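Local coordinates for malonyl CoA-acyl carrier protein transacylase (Clostridium perfringens, PDB 3PTW), which probably catalyses transfer of the malonyl group from coenzyme A to acyl carrier protein, the step that supplies malonyl units for fatty acid synthesis, at residues A[13-18]-A[294-299]; A[30-35]-A[104-109]; A[53-56]-A[60-63]; A[68-73]-A[94-99]. All coordinates share one frame; numbering follows the deposited sequence.

The four contacts join helices and loops of the alpha/beta part of an acyl transferase. Interaction 1 links the loop after strand 4-8 to the end of edge strand 291-295, closing a chain loop within which the others are nested. Interactions 3 and 4 follow one another along the chain and share helix 59-79, their centres about 17 Å apart, the first near the start of that helix and the second farther along. Interaction 2 spans both in sequence and lies close to interaction 4, centres about 9 Å apart, where Phe106 and Val32 pack on Met71 and Ala72. Helix 59-79 thus links these contacts to helix 93-100, which follows a GxSxG pattern consistent with a nucleophile elbow.

Interaction 1. Residues A[13-18]-A[294-299]; sequences AQYVGM and NVEDLK
Tyr15 and Glu296 bring together two segments far apart in sequence: 13-18 is an irregular loop between strand 4-8 and helix 20-25, whereas the other segment leads from the end of strand 291-295 into helix 298-315. A type II turn spans Tyr15 to Met18, closed by the bond from Met18 N to Tyr15 O at 3.1 Å, with Gly17 at positive phi. Asp297 is the N-cap of helix 298-315, its side chain capping a backbone N just past the segment, and its OD1 is hydrogen-bonded to Ser300 OG.

One side-chain pair carries the contact. Tyr15 OH donates to Glu296 OE1 over 2.7 Å, meeting that oxygen on its anti side and 29° out of the carboxylate plane. The ring and the carboxylate are inclined to one another by 63°. Glu296 CG sits between the backbone N and the carbonyl carbon (chi1 70°), and from there the chain extends to present OE1 to the phenol. Behind the ring, Met18 CB covers one face, 3.7 Å above its centre.

The carboxylate has further partners: Gly276 N also binds OE1, while Lys277 forms a salt bridge with OE2, which would probably favour the ionised form. The contact thus ties together loops that follow strands 4-8, 269-273 and 291-295, a junction at the C-terminal ends of three neighbouring parallel strands of the acyl transferase core, the last of them the edge strand.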
loop_
_atom_site.group_PDB
_atom_site.type_symbol
_atom_site.label_atom_id
_atom_site.label_comp_id
_atom_site.label_asym_id
_atom_site.label_seq_id
_atom_site.Cartn_x
_atom_site.Cartn_y
_atom_site.Cartn_z
ATOM N N ALA A 13 7.230 -3.700 3.558
ATOM C CA ALA A 13 7.420 -5.096 3.139
ATOM C C ALA A 13 8.641 -5.329 2.231
ATOM O O ALA A 13 8.914 -6.467 1.832
ATOM C CB ALA A 13 6.149 -5.619 2.468
ATOM N N GLN A 14 9.376 -4.275 1.894
ATOM C CA GLN A 14 10.545 -4.428 1.015
ATOM C C GLN A 14 11.668 -5.218 1.686
ATOM O O GLN A 14 11.800 -5.211 2.905
ATOM C CB GLN A 14 11.069 -3.068 0.527
ATOM C CG GLN A 14 11.853 -2.247 1.573
ATOM C CD GLN A 14 10.963 -1.527 2.589
ATOM O OE1 GLN A 14 9.739 -1.554 2.490
ATOM N NE2 GLN A 14 11.586 -0.875 3.566
ATOM N N TYR A 15 12.466 -5.901 0.873
ATOM C CA TYR A 15 13.664 -6.605 1.342
ATOM C C TYR A 15 14.614 -6.827 0.174
ATOM O O TYR A 15 14.188 -6.909 -0.993
ATOM C CB TYR A 15 13.315 -7.952 2.003
ATOM C CG TYR A 15 12.513 -8.917 1.130
ATOM C CD1 TYR A 15 13.146 -9.904 0.353
ATOM C CD2 TYR A 15 11.118 -8.851 1.102
ATOM C CE1 TYR A 15 12.392 -10.784 -0.451
ATOM C CE2 TYR A 15 10.364 -9.713 0.312
ATOM C CZ TYR A 15 10.987 -10.675 -0.453
ATOM O OH TYR A 15 10.199 -11.523 -1.213
ATOM N N VAL A 16 15.905 -6.915 0.496
ATOM C CA VAL A 16 16.932 -7.171 -0.500
ATOM C C VAL A 16 16.677 -8.529 -1.147
ATOM O O VAL A 16 16.503 -9.530 -0.456
ATOM C CB VAL A 16 18.346 -7.141 0.133
ATOM C CG1 VAL A 16 19.412 -7.300 -0.934
ATOM C CG2 VAL A 16 18.552 -5.843 0.908
ATOM N N GLY A 17 16.660 -8.549 -2.476
ATOM C CA GLY A 17 16.411 -9.771 -3.239
ATOM C C GLY A 17 14.964 -9.921 -3.696
ATOM O O GLY A 17 14.658 -10.822 -4.463
ATOM N N MET A 18 14.063 -9.048 -3.240
ATOM C CA MET A 18 12.681 -9.097 -3.740
ATOM C C MET A 18 12.702 -8.922 -5.265
ATOM O O MET A 18 13.582 -8.244 -5.814
ATOM C CB MET A 18 11.792 -8.060 -3.051
ATOM C CG MET A 18 12.066 -6.610 -3.448
ATOM S SD MET A 18 11.080 -5.445 -2.497
ATOM C CE MET A 18 11.617 -3.898 -3.257
ATOM N N ASN A 294 -1.025 -15.298 -1.670
ATOM C CA ASN A 294 -0.011 -14.282 -1.956
ATOM C C ASN A 294 1.021 -14.788 -2.953
ATOM O O ASN A 294 1.278 -16.000 -3.033
ATOM C CB ASN A 294 0.677 -13.780 -0.675
ATOM C CG ASN A 294 1.741 -14.749 -0.156
ATOM O OD1 ASN A 294 1.422 -15.692 0.558
ATOM N ND2 ASN A 294 3.004 -14.527 -0.537
ATOM N N VAL A 295 1.576 -13.864 -3.738
ATOM C CA VAL A 295 2.717 -14.171 -4.611
ATOM C C VAL A 295 3.823 -13.136 -4.420
ATOM O O VAL A 295 3.603 -11.947 -4.626
ATOM C CB VAL A 295 2.343 -14.255 -6.131
ATOM C CG1 VAL A 295 3.471 -14.917 -6.908
ATOM C CG2 VAL A 295 1.031 -15.023 -6.367
ATOM N N GLU A 296 4.997 -13.604 -4.001
ATOM C CA GLU A 296 6.218 -12.786 -3.902
ATOM C C GLU A 296 7.437 -13.526 -4.461
ATOM O O GLU A 296 8.467 -12.919 -4.730
ATOM C CB GLU A 296 6.488 -12.344 -2.446
ATOM C CG GLU A 296 6.928 -13.455 -1.454
ATOM C CD GLU A 296 7.152 -12.932 -0.019
ATOM O OE1 GLU A 296 7.929 -11.966 0.171
ATOM O OE2 GLU A 296 6.544 -13.488 0.921
ATOM N N ASP A 297 7.320 -14.844 -4.624
ATOM C CA ASP A 297 8.440 -15.660 -5.095
ATOM C C ASP A 297 7.925 -16.932 -5.743
ATOM O O ASP A 297 6.721 -17.077 -5.946
ATOM C CB ASP A 297 9.461 -15.952 -3.967
ATOM C CG ASP A 297 8.814 -16.479 -2.684
ATOM O OD1 ASP A 297 7.722 -17.086 -2.743
ATOM O OD2 ASP A 297 9.414 -16.286 -1.602
ATOM N N LEU A 298 8.833 -17.845 -6.071
ATOM C CA LEU A 298 8.452 -19.119 -6.682
ATOM C C LEU A 298 7.564 -19.995 -5.800
ATOM O O LEU A 298 6.566 -20.531 -6.276
ATOM C CB LEU A 298 9.692 -19.891 -7.130
ATOM C CG LEU A 298 10.088 -19.824 -8.608
ATOM C CD1 LEU A 298 9.669 -18.519 -9.292
ATOM C CD2 LEU A 298 11.592 -20.085 -8.771
ATOM N N LYS A 299 7.925 -20.143 -4.525
ATOM C CA LYS A 299 7.153 -20.991 -3.616
ATOM C C LYS A 299 5.703 -20.488 -3.438
ATOM O O LYS A 299 4.751 -21.257 -3.553
ATOM C CB LYS A 299 7.877 -21.141 -2.270
ATOM C CG LYS A 299 7.289 -22.225 -1.355
ATOM C CD LYS A 299 7.908 -22.221 0.051
ATOM C CE LYS A 299 7.662 -20.908 0.793
ATOM N NZ LYS A 299 7.708 -21.055 2.282
#

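Interaction 2. Residues A[30-35]-A[104-109]; sequences KEVFKR and INFEDG
Arg35 and Glu107 form the polar half of this contact, a salt bridge between helix 27-40 and the first turn of helix 106-122. Arg35 NH1 donates to Glu107 OE2 over 3.2 Å, with an N-H...O angle of 158°, and comes from above the carboxylate plane. A weak second bond runs from Arg35 NE to Glu107 OE1 at 3.4 Å, so the two groups pair twice although their planes are well inclined. A bend at chi2 (88°) brings the Glu107 carboxylate back across its own helix start. There OE2 also receives a weak bond from Asn105 ND2, while OD1 of the same amide caps the helix by accepting from Asp108 N at 3.2 Å.

Apolar packing supplies the other half. The Phe106 side chain leaves with CG anti to N and carries its ring to Val32, whose CG1 lies 3.7 Å from Phe106 CZ. Over one face of the Arg35 guanidinium sits Phe106 CD2, the ring plane steeply inclined at 69°, so the cation is met by ring carbon as well as carboxylate.

Helix 59-79 lies against both partners: Met71 touches Val32 and Phe106, and Thr75 adds to the Val32 side, making a three-helix junction.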
loop_
_atom_site.group_PDB
_atom_site.type_symbol
_atom_site.label_atom_id
_atom_site.label_comp_id
_atom_site.label_asym_id
_atom_site.label_seq_id
_atom_site.Cartn_x
_atom_site.Cartn_y
_atom_site.Cartn_z
ATOM N N LYS A 30 11.523 -9.772 -16.118
ATOM C CA LYS A 30 12.791 -9.199 -16.569
ATOM C C LYS A 30 12.552 -7.878 -17.314
ATOM O O LYS A 30 13.198 -6.863 -17.029
ATOM C CB LYS A 30 13.531 -10.213 -17.467
ATOM C CG LYS A 30 15.052 -9.991 -17.595
ATOM C CD LYS A 30 15.772 -11.082 -18.424
ATOM C CE LYS A 30 16.070 -12.373 -17.629
ATOM N NZ LYS A 30 15.022 -13.451 -17.756
ATOM N N GLU A 31 11.597 -7.888 -18.240
ATOM C CA GLU A 31 11.309 -6.722 -19.076
ATOM C C GLU A 31 10.795 -5.538 -18.252
ATOM O O GLU A 31 11.122 -4.379 -18.543
ATOM C CB GLU A 31 10.317 -7.102 -20.187
ATOM C CG GLU A 31 9.889 -5.956 -21.109
ATOM C CD GLU A 31 9.125 -6.429 -22.345
ATOM O OE1 GLU A 31 9.198 -5.732 -23.382
ATOM O OE2 GLU A 31 8.458 -7.492 -22.290
ATOM N N VAL A 32 10.007 -5.826 -17.219
ATOM C CA VAL A 32 9.491 -4.766 -16.358
ATOM C C VAL A 32 10.610 -4.022 -15.626
ATOM O O VAL A 32 10.552 -2.793 -15.472
ATOM C CB VAL A 32 8.420 -5.283 -15.373
ATOM C CG1 VAL A 32 8.182 -4.275 -14.259
ATOM C CG2 VAL A 32 7.124 -5.556 -16.117
ATOM N N PHE A 33 11.626 -4.764 -15.188
ATOM C CA PHE A 33 12.775 -4.168 -14.501
ATOM C C PHE A 33 13.595 -3.314 -15.446
ATOM O O PHE A 33 14.061 -2.231 -15.074
ATOM C CB PHE A 33 13.646 -5.243 -13.828
ATOM C CG PHE A 33 13.225 -5.552 -12.432
ATOM C CD1 PHE A 33 13.828 -4.912 -11.352
ATOM C CD2 PHE A 33 12.176 -6.440 -12.189
ATOM C CE1 PHE A 33 13.413 -5.168 -10.048
ATOM C CE2 PHE A 33 11.758 -6.706 -10.891
ATOM C CZ PHE A 33 12.384 -6.059 -9.812
ATOM N N LYS A 34 13.760 -3.811 -16.674
ATOM C CA LYS A 34 14.438 -3.075 -17.739
ATOM C C LYS A 34 13.770 -1.712 -17.974
ATOM O O LYS A 34 14.443 -0.686 -18.046
ATOM C CB LYS A 34 14.451 -3.906 -19.030
ATOM C CG LYS A 34 15.805 -4.497 -19.409
ATOM C CD LYS A 34 16.256 -5.614 -18.491
ATOM C CE LYS A 34 17.669 -6.066 -18.844
ATOM N NZ LYS A 34 18.318 -6.753 -17.691
ATOM N N ARG A 35 12.444 -1.712 -18.050
ATOM C CA ARG A 35 11.672 -0.501 -18.305
ATOM C C ARG A 35 11.734 0.492 -17.136
ATOM O O ARG A 35 11.707 1.711 -17.340
ATOM C CB ARG A 35 10.219 -0.870 -18.605
ATOM C CG ARG A 35 10.001 -1.518 -19.968
ATOM C CD ARG A 35 8.639 -2.203 -20.036
ATOM N NE ARG A 35 7.521 -1.277 -19.830
ATOM C CZ ARG A 35 6.287 -1.633 -19.466
ATOM N NH1 ARG A 35 5.348 -0.700 -19.308
ATOM N NH2 ARG A 35 5.985 -2.906 -19.251
ATOM N N ILE A 104 -2.998 4.885 -14.996
ATOM C CA ILE A 104 -1.662 5.437 -14.993
ATOM C C ILE A 104 -0.747 4.431 -15.675
ATOM O O ILE A 104 -0.857 3.229 -15.475
ATOM C CB ILE A 104 -1.167 5.778 -13.547
ATOM C CG1 ILE A 104 -2.091 6.822 -12.883
ATOM C CG2 ILE A 104 0.256 6.319 -13.575
ATOM C CD1 ILE A 104 -1.840 7.047 -11.368
ATOM N N ASN A 105 0.137 4.954 -16.500
ATOM C CA ASN A 105 1.157 4.186 -17.184
ATOM C C ASN A 105 2.230 3.735 -16.178
ATOM O O ASN A 105 2.518 4.439 -15.211
ATOM C CB ASN A 105 1.728 5.098 -18.285
ATOM C CG ASN A 105 3.000 4.596 -18.873
ATOM O OD1 ASN A 105 4.059 5.183 -18.647
ATOM N ND2 ASN A 105 2.920 3.521 -19.657
ATOM N N PHE A 106 2.795 2.552 -16.390
ATOM C CA PHE A 106 3.873 2.052 -15.524
ATOM C C PHE A 106 5.073 3.014 -15.379
ATOM O O PHE A 106 5.437 3.374 -14.256
ATOM C CB PHE A 106 4.343 0.653 -15.956
ATOM C CG PHE A 106 5.571 0.179 -15.216
ATOM C CD1 PHE A 106 5.512 -0.098 -13.852
ATOM C CD2 PHE A 106 6.793 0.047 -15.877
ATOM C CE1 PHE A 106 6.645 -0.515 -13.159
ATOM C CE2 PHE A 106 7.926 -0.375 -15.198
ATOM C CZ PHE A 106 7.852 -0.658 -13.833
ATOM N N GLU A 107 5.678 3.423 -16.498
ATOM C CA GLU A 107 6.806 4.372 -16.476
ATOM C C GLU A 107 6.489 5.658 -15.692
ATOM O O GLU A 107 7.322 6.143 -14.934
ATOM C CB GLU A 107 7.286 4.724 -17.893
ATOM C CG GLU A 107 8.092 3.630 -18.587
ATOM C CD GLU A 107 7.228 2.636 -19.355
ATOM O OE1 GLU A 107 7.719 2.105 -20.373
ATOM O OE2 GLU A 107 6.060 2.383 -18.957
ATOM N N ASP A 108 5.285 6.192 -15.881
ATOM C CA ASP A 108 4.836 7.366 -15.143
ATOM C C ASP A 108 4.606 7.008 -13.684
ATOM O O ASP A 108 4.915 7.793 -12.785
ATOM C CB ASP A 108 3.563 7.945 -15.766
ATOM C CG ASP A 108 3.782 8.443 -17.180
ATOM O OD1 ASP A 108 4.948 8.672 -17.576
ATOM O OD2 ASP A 108 2.785 8.607 -17.903
ATOM N N GLY A 109 4.085 5.806 -13.459
ATOM C CA GLY A 109 3.914 5.280 -12.111
ATOM C C GLY A 109 5.214 5.300 -11.339
ATOM O O GLY A 109 5.307 5.943 -10.291
#

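Interaction 3. Residues A[53-56]-A[60-63]; sequences EGLL and EFTQ
Leu55 and Phe61 make the apolar part of this short-range contact, in which the loop 53-56 folds back on the first turns of helix 59-79. The two side chains lie alongside each other and point the same way. Leu55 CG stands over one face of the Phe61 ring, 3.9 Å from its centroid and only 11° off the ring normal, a CH-pi contact almost directly above the centre. Nearer the backbones, Leu55 CB and Phe61 CB approach to 3.8 Å, and Leu55 O comes within 3.6 Å of Phe61 CB.

The polar part is one short hydrogen bond: Thr62 OG1 donates to Leu56 O over 2.6 Å. With OG1 beside the backbone N and opposite the carbonyl carbon (chi1 -47°), the hydroxyl reaches the loop carbonyl from above its plane, 45° out of it. On the loop side, the carboxylate of Asp51 accepts from the backbone N of both Leu55 and Leu56, helping to fix the loop.

Chemically, the Phe61 ring works twice, since Lys114 also makes a cation-pi contact with it. The pairing of a CH-pi contact with a buried hydroxyl-to-carbonyl bond implies that the loop is held through the Leu55 side chain and the Leu56 carbonyl oxygen.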
loop_
_atom_site.group_PDB
_atom_site.type_symbol
_atom_site.label_atom_id
_atom_site.label_comp_id
_atom_site.label_asym_id
_atom_site.label_seq_id
_atom_site.Cartn_x
_atom_site.Cartn_y
_atom_site.Cartn_z
ATOM N N GLU A 53 24.045 0.456 -1.972
ATOM C CA GLU A 53 24.194 1.815 -1.452
ATOM C C GLU A 53 23.326 2.027 -0.213
ATOM O O GLU A 53 23.403 3.078 0.440
ATOM C CB GLU A 53 23.877 2.854 -2.533
ATOM C CG GLU A 53 24.873 2.890 -3.705
ATOM C CD GLU A 53 24.310 3.569 -4.957
ATOM O OE1 GLU A 53 24.856 3.334 -6.061
ATOM O OE2 GLU A 53 23.329 4.336 -4.844
ATOM N N GLY A 54 22.525 1.014 0.118
ATOM C CA GLY A 54 21.654 1.060 1.291
ATOM C C GLY A 54 20.434 1.957 1.116
ATOM O O GLY A 54 20.013 2.629 2.064
ATOM N N LEU A 55 19.849 1.961 -0.082
ATOM C CA LEU A 55 18.677 2.816 -0.360
ATOM C C LEU A 55 17.322 2.187 -0.091
ATOM O O LEU A 55 16.340 2.911 0.063
ATOM C CB LEU A 55 18.682 3.344 -1.801
ATOM C CG LEU A 55 19.655 4.425 -2.277
ATOM C CD1 LEU A 55 20.232 5.268 -1.138
ATOM C CD2 LEU A 55 20.745 3.764 -3.072
ATOM N N LEU A 56 17.251 0.862 -0.045
ATOM C CA LEU A 56 15.941 0.191 -0.032
ATOM C C LEU A 56 14.992 0.631 1.087
ATOM O O LEU A 56 13.770 0.588 0.917
ATOM C CB LEU A 56 16.097 -1.333 -0.053
ATOM C CG LEU A 56 15.089 -2.134 -0.883
ATOM C CD1 LEU A 56 14.689 -1.443 -2.204
ATOM C CD2 LEU A 56 15.639 -3.517 -1.162
ATOM N N GLU A 60 11.972 7.604 -0.575
ATOM C CA GLU A 60 12.169 7.997 -1.976
ATOM C C GLU A 60 12.512 6.813 -2.903
ATOM O O GLU A 60 12.019 6.722 -4.033
ATOM C CB GLU A 60 13.242 9.065 -2.103
ATOM C CG GLU A 60 13.378 9.555 -3.535
ATOM C CD GLU A 60 14.500 10.536 -3.732
ATOM O OE1 GLU A 60 15.025 11.053 -2.731
ATOM O OE2 GLU A 60 14.847 10.799 -4.903
ATOM N N PHE A 61 13.343 5.899 -2.412
ATOM C CA PHE A 61 13.763 4.746 -3.193
ATOM C C PHE A 61 12.917 3.486 -2.972
ATOM O O PHE A 61 12.709 2.721 -3.911
ATOM C CB PHE A 61 15.252 4.479 -2.974
ATOM C CG PHE A 61 16.132 5.504 -3.618
ATOM C CD1 PHE A 61 16.600 5.310 -4.916
ATOM C CD2 PHE A 61 16.461 6.687 -2.950
ATOM C CE1 PHE A 61 17.395 6.266 -5.535
ATOM C CE2 PHE A 61 17.271 7.662 -3.569
ATOM C CZ PHE A 61 17.735 7.449 -4.849
ATOM N N THR A 62 12.438 3.287 -1.746
ATOM C CA THR A 62 11.521 2.200 -1.410
ATOM C C THR A 62 10.307 2.151 -2.335
ATOM O O THR A 62 9.896 1.065 -2.780
ATOM C CB THR A 62 10.992 2.340 0.053
ATOM O OG1 THR A 62 12.077 2.604 0.942
ATOM C CG2 THR A 62 10.271 1.074 0.504
ATOM N N GLN A 63 9.736 3.328 -2.618
ATOM C CA GLN A 63 8.466 3.397 -3.328
ATOM C C GLN A 63 8.579 2.891 -4.791
ATOM O O GLN A 63 7.852 1.967 -5.159
ATOM C CB GLN A 63 7.787 4.780 -3.170
ATOM C CG GLN A 63 7.442 5.142 -1.697
ATOM C CD GLN A 63 6.412 6.278 -1.523
ATOM O OE1 GLN A 63 5.827 6.786 -2.479
ATOM N NE2 GLN A 63 6.207 6.680 -0.285
#

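Interaction 4. Residues A[68-73]-A[94-99]; sequences TTNMAI and EYSALI
Asn70 reaches from helix 59-79 to Ser96 on helix 93-100, and each part of its side chain has a place in the approach. Its CB lies 3.6 Å from Ser96 OG, and CG follows at 3.8 Å from the same oxygen, so the hydroxyl sits beside the base of the side chain and is met by the nitrogen end of the amide. At the tip, Asn70 ND2 donates to Ser96 OG over 3.1 Å; the bond is nearly straight at 166°, and the oxygen lies in the amide plane. ND2 also donates to the backbone carbonyl of Ala9, so one amide nitrogen joins helix 93-100 to the residue just after strand 4-8 and its rotation is fixed. Ser96 OG answers from beside its own backbone N (chi1 -53°), facing across the interface.

One turn farther along helix 93-100, the contact becomes apolar. The Met71 chain bends at chi2 (61°) so that both SD and CE lie 4.0 Å from Ile99 CG2.

Gly89, Ser91 and Gly93 match the GxSxG pattern, and helix 93-100 follows directly, the Ser96 side chain touching the pattern's residues. This is consistent with the nucleophile elbow of acyl transferases, whose helix, 93-100, is here packed against helix 59-79.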
loop_
_atom_site.group_PDB
_atom_site.type_symbol
_atom_site.label_atom_id
_atom_site.label_comp_id
_atom_site.label_asym_id
_atom_site.label_seq_id
_atom_site.Cartn_x
_atom_site.Cartn_y
_atom_site.Cartn_z
ATOM N N THR A 68 7.898 -1.386 -8.890
ATOM C CA THR A 68 8.521 -2.194 -9.938
ATOM C C THR A 68 8.368 -3.678 -9.655
ATOM O O THR A 68 8.063 -4.460 -10.551
ATOM C CB THR A 68 10.059 -1.896 -10.070
ATOM O OG1 THR A 68 10.266 -0.500 -10.326
ATOM C CG2 THR A 68 10.675 -2.716 -11.203
ATOM N N THR A 69 8.623 -4.052 -8.410
ATOM C CA THR A 69 8.521 -5.433 -7.963
ATOM C C THR A 69 7.082 -5.957 -8.105
ATOM O O THR A 69 6.863 -7.038 -8.678
ATOM C CB THR A 69 9.090 -5.560 -6.535
ATOM O OG1 THR A 69 10.519 -5.398 -6.602
ATOM C CG2 THR A 69 8.757 -6.917 -5.903
ATOM N N ASN A 70 6.121 -5.174 -7.612
ATOM C CA ASN A 70 4.685 -5.461 -7.773
ATOM C C ASN A 70 4.276 -5.684 -9.240
ATOM O O ASN A 70 3.503 -6.592 -9.545
ATOM C CB ASN A 70 3.825 -4.350 -7.137
ATOM C CG ASN A 70 3.922 -4.311 -5.603
ATOM O OD1 ASN A 70 4.615 -5.117 -4.997
ATOM N ND2 ASN A 70 3.217 -3.365 -4.974
ATOM N N MET A 71 4.826 -4.869 -10.139
ATOM C CA MET A 71 4.491 -4.942 -11.558
ATOM C C MET A 71 5.107 -6.181 -12.228
ATOM O O MET A 71 4.432 -6.892 -12.980
ATOM C CB MET A 71 4.944 -3.655 -12.259
ATOM C CG MET A 71 4.475 -3.487 -13.701
ATOM S SD MET A 71 2.679 -3.434 -13.953
ATOM C CE MET A 71 2.629 -3.015 -15.695
ATOM N N ALA A 72 6.382 -6.434 -11.939
ATOM C CA ALA A 72 7.087 -7.614 -12.439
ATOM C C ALA A 72 6.352 -8.913 -12.091
ATOM O O ALA A 72 6.259 -9.799 -12.918
ATOM C CB ALA A 72 8.514 -7.644 -11.890
ATOM N N ILE A 73 5.824 -9.002 -10.869
ATOM C CA ILE A 73 5.031 -10.155 -10.433
ATOM C C ILE A 73 3.651 -10.208 -11.106
ATOM O O ILE A 73 3.225 -11.258 -11.613
ATOM C CB ILE A 73 4.870 -10.177 -8.887
ATOM C CG1 ILE A 73 6.238 -10.391 -8.220
ATOM C CG2 ILE A 73 3.861 -11.270 -8.446
ATOM C CD1 ILE A 73 6.265 -10.082 -6.720
ATOM N N GLU A 94 -1.767 1.408 -3.725
ATOM C CA GLU A 94 -2.868 2.042 -4.460
ATOM C C GLU A 94 -2.398 2.455 -5.846
ATOM O O GLU A 94 -3.171 2.406 -6.809
ATOM C CB GLU A 94 -3.421 3.257 -3.713
ATOM C CG GLU A 94 -4.515 4.034 -4.476
ATOM C CD GLU A 94 -5.491 4.700 -3.544
ATOM O OE1 GLU A 94 -5.747 4.138 -2.444
ATOM O OE2 GLU A 94 -6.010 5.782 -3.906
ATOM N N TYR A 95 -1.115 2.822 -5.949
ATOM C CA TYR A 95 -0.507 3.117 -7.254
ATOM C C TYR A 95 -0.422 1.887 -8.156
ATOM O O TYR A 95 -0.737 1.981 -9.332
ATOM C CB TYR A 95 0.849 3.823 -7.111
ATOM C CG TYR A 95 0.677 5.259 -6.671
ATOM C CD1 TYR A 95 0.598 6.290 -7.605
ATOM C CD2 TYR A 95 0.551 5.586 -5.317
ATOM C CE1 TYR A 95 0.411 7.607 -7.209
ATOM C CE2 TYR A 95 0.359 6.911 -4.913
ATOM C CZ TYR A 95 0.297 7.909 -5.865
ATOM O OH TYR A 95 0.108 9.223 -5.488
ATOM N N SER A 96 -0.023 0.737 -7.611
ATOM C CA SER A 96 0.028 -0.490 -8.413
ATOM C C SER A 96 -1.372 -0.850 -8.914
ATOM O O SER A 96 -1.523 -1.386 -9.999
ATOM C CB SER A 96 0.573 -1.682 -7.604
ATOM O OG SER A 96 1.826 -1.414 -6.985
ATOM N N ALA A 97 -2.382 -0.606 -8.087
ATOM C CA ALA A 97 -3.760 -0.876 -8.496
ATOM C C ALA A 97 -4.158 0.048 -9.663
ATOM O O ALA A 97 -4.694 -0.427 -10.668
ATOM C CB ALA A 97 -4.706 -0.741 -7.316
ATOM N N LEU A 98 -3.838 1.343 -9.566
ATOM C CA LEU A 98 -4.192 2.289 -10.636
ATOM C C LEU A 98 -3.466 2.022 -11.956
ATOM O O LEU A 98 -4.049 2.237 -13.007
ATOM C CB LEU A 98 -3.990 3.747 -10.221
ATOM C CG LEU A 98 -4.899 4.305 -9.129
ATOM C CD1 LEU A 98 -4.339 5.637 -8.596
ATOM C CD2 LEU A 98 -6.322 4.463 -9.614
ATOM N N ILE A 99 -2.208 1.571 -11.888
ATOM C CA ILE A 99 -1.471 1.108 -13.060
ATOM C C ILE A 99 -2.127 -0.141 -13.637
ATOM O O ILE A 99 -2.321 -0.240 -14.842
ATOM C CB ILE A 99 0.033 0.800 -12.748
ATOM C CG1 ILE A 99 0.803 2.085 -12.419
ATOM C CG2 ILE A 99 0.696 0.015 -13.921
ATOM C CD1 ILE A 99 2.159 1.863 -11.681
#